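Cytochrome b5-domain protein (PDB 6VZ6) binds heme b through two axial histidine ligands in a cytochrome b5-like domain and probably serves in electron transfer. Local coordinates at residues E19-G27 / G49-H57. Residues are numbered along the deposited sequence; the frame is centred on the assembly and turned at random.
Sequences EKCYFAYKG and GGIDLTADH. With HEM (protoporphyrin IX containing Fe), chain B.
Gly50 N donates to Tyr22 O at 2.7 Å, and two residues along Ala24 is gripped twice: its N gives to Ile51 O, and its O accepts from Leu53 N at 2.8 Å. These bonds frame a single bridge between Ala24 and Asp52. Beyond it, Lys26 N donates to Thr54 OG1 (2.9 Å, 174°). That hydroxyl in turn donates a hydrogen bond to the syn lone pair of Asp52 OD1, which also receives Thr54 N in an Asx turn. The carboxylate reaches there because CG lies anti to the backbone N (chi1 -178°); OD2 accepts from a water held by Gly27 N. With an alanine here, the hydroxyl and N-H of Thr54 would probably lose their shared acceptor and the water its second anchor.

Outward, Tyr25 sets its ring edge toward the face of His57, centroids 5.3 Å apart, its OH bonded to Asp64. Leu53 CD1 packs on Phe23 CB, while the Phe23 ring lays one face against heme CAC. Phe23, Leu53, Asp56 and His57 all line the heme pocket of the cytochrome b5-like domain. Thus edge strand 22-25, flanked by strand 28-31, receives the 49-53 loop, and helix 54-57 carries His57 to the axial ligand His62.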
loop_
_atom_site.group_PDB
_atom_site.type_symbol
_atom_site.label_atom_id
_atom_site.label_comp_id
_atom_site.label_asym_id
_atom_site.label_seq_id
_atom_site.Cartn_x
_atom_site.Cartn_y
_atom_site.Cartn_z
ATOM N N GLU A 19 -4.312 -10.125 -7.571
ATOM C CA GLU A 19 -4.766 -9.102 -6.636
ATOM C C GLU A 19 -4.049 -7.778 -6.873
ATOM O O GLU A 19 -2.866 -7.740 -7.199
ATOM C CB GLU A 19 -4.548 -9.567 -5.190
ATOM C CG GLU A 19 -5.023 -10.966 -4.892
ATOM C CD GLU A 19 -6.467 -11.052 -5.081
ATOM O OE1 GLU A 19 -7.133 -10.055 -4.722
ATOM O OE2 GLU A 19 -6.930 -12.067 -5.634
ATOM N N LYS A 20 -4.776 -6.684 -6.701
ATOM C CA LYS A 20 -4.176 -5.353 -6.756
ATOM C C LYS A 20 -3.203 -5.154 -5.597
ATOM O O LYS A 20 -3.195 -5.916 -4.628
ATOM C CB LYS A 20 -5.257 -4.278 -6.702
ATOM C CG LYS A 20 -6.025 -4.140 -8.038
ATOM C CD LYS A 20 -7.046 -3.024 -7.964
ATOM C CE LYS A 20 -7.803 -2.902 -9.314
ATOM N NZ LYS A 20 -8.686 -1.720 -9.355
ATOM N N CYS A 21 -2.377 -4.127 -5.711
ATOM C CA CYS A 21 -1.371 -3.825 -4.694
ATOM C C CYS A 21 -1.812 -2.605 -3.887
ATOM O O CYS A 21 -1.748 -1.465 -4.370
ATOM C CB CYS A 21 0.005 -3.599 -5.310
ATOM S SG CYS A 21 1.316 -3.501 -3.999
ATOM N N TYR A 22 -2.320 -2.879 -2.677
ATOM C CA TYR A 22 -2.724 -1.871 -1.701
ATOM C C TYR A 22 -1.734 -1.861 -0.549
ATOM O O TYR A 22 -1.077 -2.873 -0.292
ATOM C CB TYR A 22 -4.097 -2.175 -1.103
ATOM C CG TYR A 22 -5.268 -2.112 -2.061
ATOM C CD1 TYR A 22 -5.136 -1.607 -3.364
ATOM C CD2 TYR A 22 -6.506 -2.535 -1.649
ATOM C CE1 TYR A 22 -6.256 -1.534 -4.220
ATOM C CE2 TYR A 22 -7.601 -2.461 -2.473
ATOM C CZ TYR A 22 -7.470 -1.975 -3.749
ATOM O OH TYR A 22 -8.610 -1.946 -4.475
ATOM N N PHE A 23 -1.619 -0.717 0.128
ATOM C CA PHE A 23 -0.989 -0.692 1.448
ATOM C C PHE A 23 -1.692 0.349 2.313
ATOM O O PHE A 23 -2.501 1.135 1.839
ATOM C CB PHE A 23 0.538 -0.452 1.395
ATOM C CG PHE A 23 0.957 0.795 0.688
ATOM C CD1 PHE A 23 0.672 2.040 1.221
ATOM C CD2 PHE A 23 1.672 0.723 -0.515
ATOM C CE1 PHE A 23 1.052 3.201 0.556
ATOM C CE2 PHE A 23 2.082 1.879 -1.165
ATOM C CZ PHE A 23 1.739 3.117 -0.640
ATOM N N ALA A 24 -1.415 0.327 3.604
ATOM C CA ALA A 24 -1.953 1.340 4.498
ATOM C C ALA A 24 -0.843 2.267 4.963
ATOM O O ALA A 24 0.321 1.881 5.088
ATOM C CB ALA A 24 -2.667 0.704 5.686
ATOM N N TYR A 25 -1.219 3.521 5.151
ATOM C CA TYR A 25 -0.330 4.542 5.678
ATOM C C TYR A 25 -1.177 5.511 6.490
ATOM O O TYR A 25 -2.077 6.151 5.933
ATOM C CB TYR A 25 0.405 5.268 4.560
ATOM C CG TYR A 25 1.309 6.378 5.061
ATOM C CD1 TYR A 25 2.532 6.082 5.609
ATOM C CD2 TYR A 25 0.929 7.714 4.985
ATOM C CE1 TYR A 25 3.381 7.075 6.051
ATOM C CE2 TYR A 25 1.777 8.738 5.438
ATOM C CZ TYR A 25 3.005 8.384 5.985
ATOM O OH TYR A 25 3.885 9.328 6.430
ATOM N N LYS A 26 -0.927 5.568 7.807
ATOM C CA LYS A 26 -1.654 6.475 8.689
ATOM C C LYS A 26 -3.158 6.379 8.457
ATOM O O LYS A 26 -3.846 7.371 8.223
ATOM C CB LYS A 26 -1.127 7.907 8.493
ATOM C CG LYS A 26 0.359 8.007 8.949
ATOM C CD LYS A 26 0.889 9.426 8.938
ATOM C CE LYS A 26 2.263 9.520 9.626
ATOM N NZ LYS A 26 2.944 10.790 9.302
ATOM N N GLY A 27 -3.664 5.146 8.498
ATOM C CA GLY A 27 -5.077 4.886 8.403
ATOM C C GLY A 27 -5.648 4.828 7.020
ATOM O O GLY A 27 -6.788 4.353 6.864
ATOM N N GLY A 49 3.189 -5.151 -0.589
ATOM C CA GLY A 49 1.845 -4.667 -0.425
ATOM C C GLY A 49 1.093 -5.559 0.531
ATOM O O GLY A 49 1.574 -6.598 0.980
ATOM N N GLY A 50 -0.139 -5.137 0.837
ATOM C CA GLY A 50 -1.028 -5.870 1.720
ATOM C C GLY A 50 -0.882 -5.577 3.203
ATOM O O GLY A 50 -1.530 -6.253 4.021
ATOM N N ILE A 51 -0.101 -4.560 3.569
ATOM C CA ILE A 51 0.351 -4.321 4.938
ATOM C C ILE A 51 0.216 -2.834 5.253
ATOM O O ILE A 51 0.322 -1.980 4.361
ATOM C CB ILE A 51 1.858 -4.715 5.099
ATOM C CG1 ILE A 51 2.080 -6.180 4.703
ATOM C CG2 ILE A 51 2.362 -4.484 6.505
ATOM C CD1 ILE A 51 1.161 -7.123 5.437
ATOM N N ASP A 52 0.088 -2.534 6.548
ATOM C CA ASP A 52 0.200 -1.171 7.045
ATOM C C ASP A 52 1.675 -0.811 7.092
ATOM O O ASP A 52 2.433 -1.338 7.924
ATOM C CB ASP A 52 -0.424 -1.079 8.427
ATOM C CG ASP A 52 -0.390 0.320 8.983
ATOM O OD1 ASP A 52 0.363 1.196 8.447
ATOM O OD2 ASP A 52 -1.133 0.519 9.972
ATOM N N LEU A 53 2.103 0.066 6.185
ATOM C CA LEU A 53 3.517 0.397 6.052
ATOM C C LEU A 53 3.888 1.699 6.786
ATOM O O LEU A 53 4.941 2.303 6.499
ATOM C CB LEU A 53 3.878 0.465 4.566
ATOM C CG LEU A 53 3.866 -0.876 3.842
ATOM C CD1 LEU A 53 4.160 -0.691 2.380
ATOM C CD2 LEU A 53 4.892 -1.822 4.467
ATOM N N THR A 54 3.065 2.122 7.753
ATOM C CA THR A 54 3.339 3.382 8.446
ATOM C C THR A 54 4.721 3.356 9.100
ATOM O O THR A 54 5.540 4.257 8.900
ATOM C CB THR A 54 2.264 3.669 9.492
ATOM O OG1 THR A 54 0.957 3.697 8.927
ATOM C CG2 THR A 54 2.514 5.050 10.183
ATOM N N ALA A 55 5.015 2.315 9.864
ATOM C CA ALA A 55 6.312 2.245 10.541
ATOM C C ALA A 55 7.448 2.188 9.522
ATOM O O ALA A 55 8.471 2.853 9.668
ATOM C CB ALA A 55 6.355 1.019 11.459
ATOM N N ASP A 56 7.264 1.430 8.450
ATOM C CA ASP A 56 8.351 1.227 7.504
ATOM C C ASP A 56 8.691 2.501 6.767
ATOM O O ASP A 56 9.842 2.685 6.361
ATOM C CB ASP A 56 7.976 0.104 6.551
ATOM C CG ASP A 56 7.551 -1.148 7.300
ATOM O OD1 ASP A 56 8.412 -2.020 7.481
ATOM O OD2 ASP A 56 6.355 -1.243 7.756
ATOM N N HIS A 57 7.729 3.407 6.626
ATOM C CA HIS A 57 8.017 4.636 5.912
ATOM C C HIS A 57 9.073 5.471 6.625
ATOM O O HIS A 57 9.730 6.324 5.997
ATOM C CB HIS A 57 6.736 5.463 5.699
ATOM C CG HIS A 57 6.909 6.473 4.627
ATOM N ND1 HIS A 57 7.442 7.722 4.879
ATOM C CD2 HIS A 57 6.743 6.395 3.284
ATOM C CE1 HIS A 57 7.567 8.380 3.738
ATOM N NE2 HIS A 57 7.163 7.592 2.757
HETATM C CHA HEM B . 9.093 5.823 -4.376
HETATM C CHB HEM B . 12.573 3.392 -2.191
HETATM C CHC HEM B . 9.652 2.326 1.462
HETATM C CHD HEM B . 5.992 4.201 -1.081
HETATM C C1A HEM B . 10.324 5.349 -4.049
HETATM C C2A HEM B . 11.558 5.678 -4.718
HETATM C C3A HEM B . 12.528 4.973 -4.109
HETATM C C4A HEM B . 11.912 4.205 -3.048
HETATM C CMA HEM B . 14.042 4.930 -4.392
HETATM C CAA HEM B . 11.635 6.656 -5.921
HETATM C CBA HEM B . 12.804 7.623 -5.845
HETATM C CGA HEM B . 12.396 8.728 -4.940
HETATM O O1A HEM B . 11.178 8.994 -4.932
HETATM O O2A HEM B . 13.273 9.316 -4.242
HETATM C C1B HEM B . 12.067 2.906 -1.029
HETATM C C2B HEM B . 12.830 2.112 -0.158
HETATM C C3B HEM B . 12.081 1.795 0.886
HETATM C C4B HEM B . 10.765 2.368 0.671
HETATM C CMB HEM B . 14.305 1.747 -0.371
HETATM C CAB HEM B . 12.726 1.040 2.065
HETATM C CBB HEM B . 12.396 1.386 3.317
HETATM C C1C HEM B . 8.402 2.763 1.103
HETATM C C2C HEM B . 7.206 2.699 1.932
HETATM C C3C HEM B . 6.185 3.209 1.216
HETATM C C4C HEM B . 6.714 3.623 -0.073
HETATM C CMC HEM B . 7.193 2.098 3.349
HETATM C CAC HEM B . 4.670 3.399 1.545
HETATM C CBC HEM B . 4.206 3.627 2.758
HETATM C C1D HEM B . 6.495 4.743 -2.235
HETATM C C2D HEM B . 5.732 5.283 -3.349
HETATM C C3D HEM B . 6.587 5.758 -4.250
HETATM C C4D HEM B . 7.909 5.491 -3.744
HETATM C CMD HEM B . 4.185 5.337 -3.419
HETATM C CAD HEM B . 6.290 6.433 -5.616
HETATM C CBD HEM B . 6.068 5.331 -6.649
HETATM C CGD HEM B . 5.862 5.872 -8.049
HETATM O O1D HEM B . 5.536 5.088 -8.965
HETATM O O2D HEM B . 5.944 7.103 -8.236
HETATM N NA HEM B . 10.566 4.470 -3.032
HETATM N NB HEM B . 10.795 3.026 -0.521
HETATM N NC HEM B . 8.070 3.357 -0.101
HETATM N ND HEM B . 7.827 4.872 -2.517
HETATM FE FE HEM B . 9.338 3.966 -1.565
HETATM O O HOH W 1 -2.754 2.721 9.220
#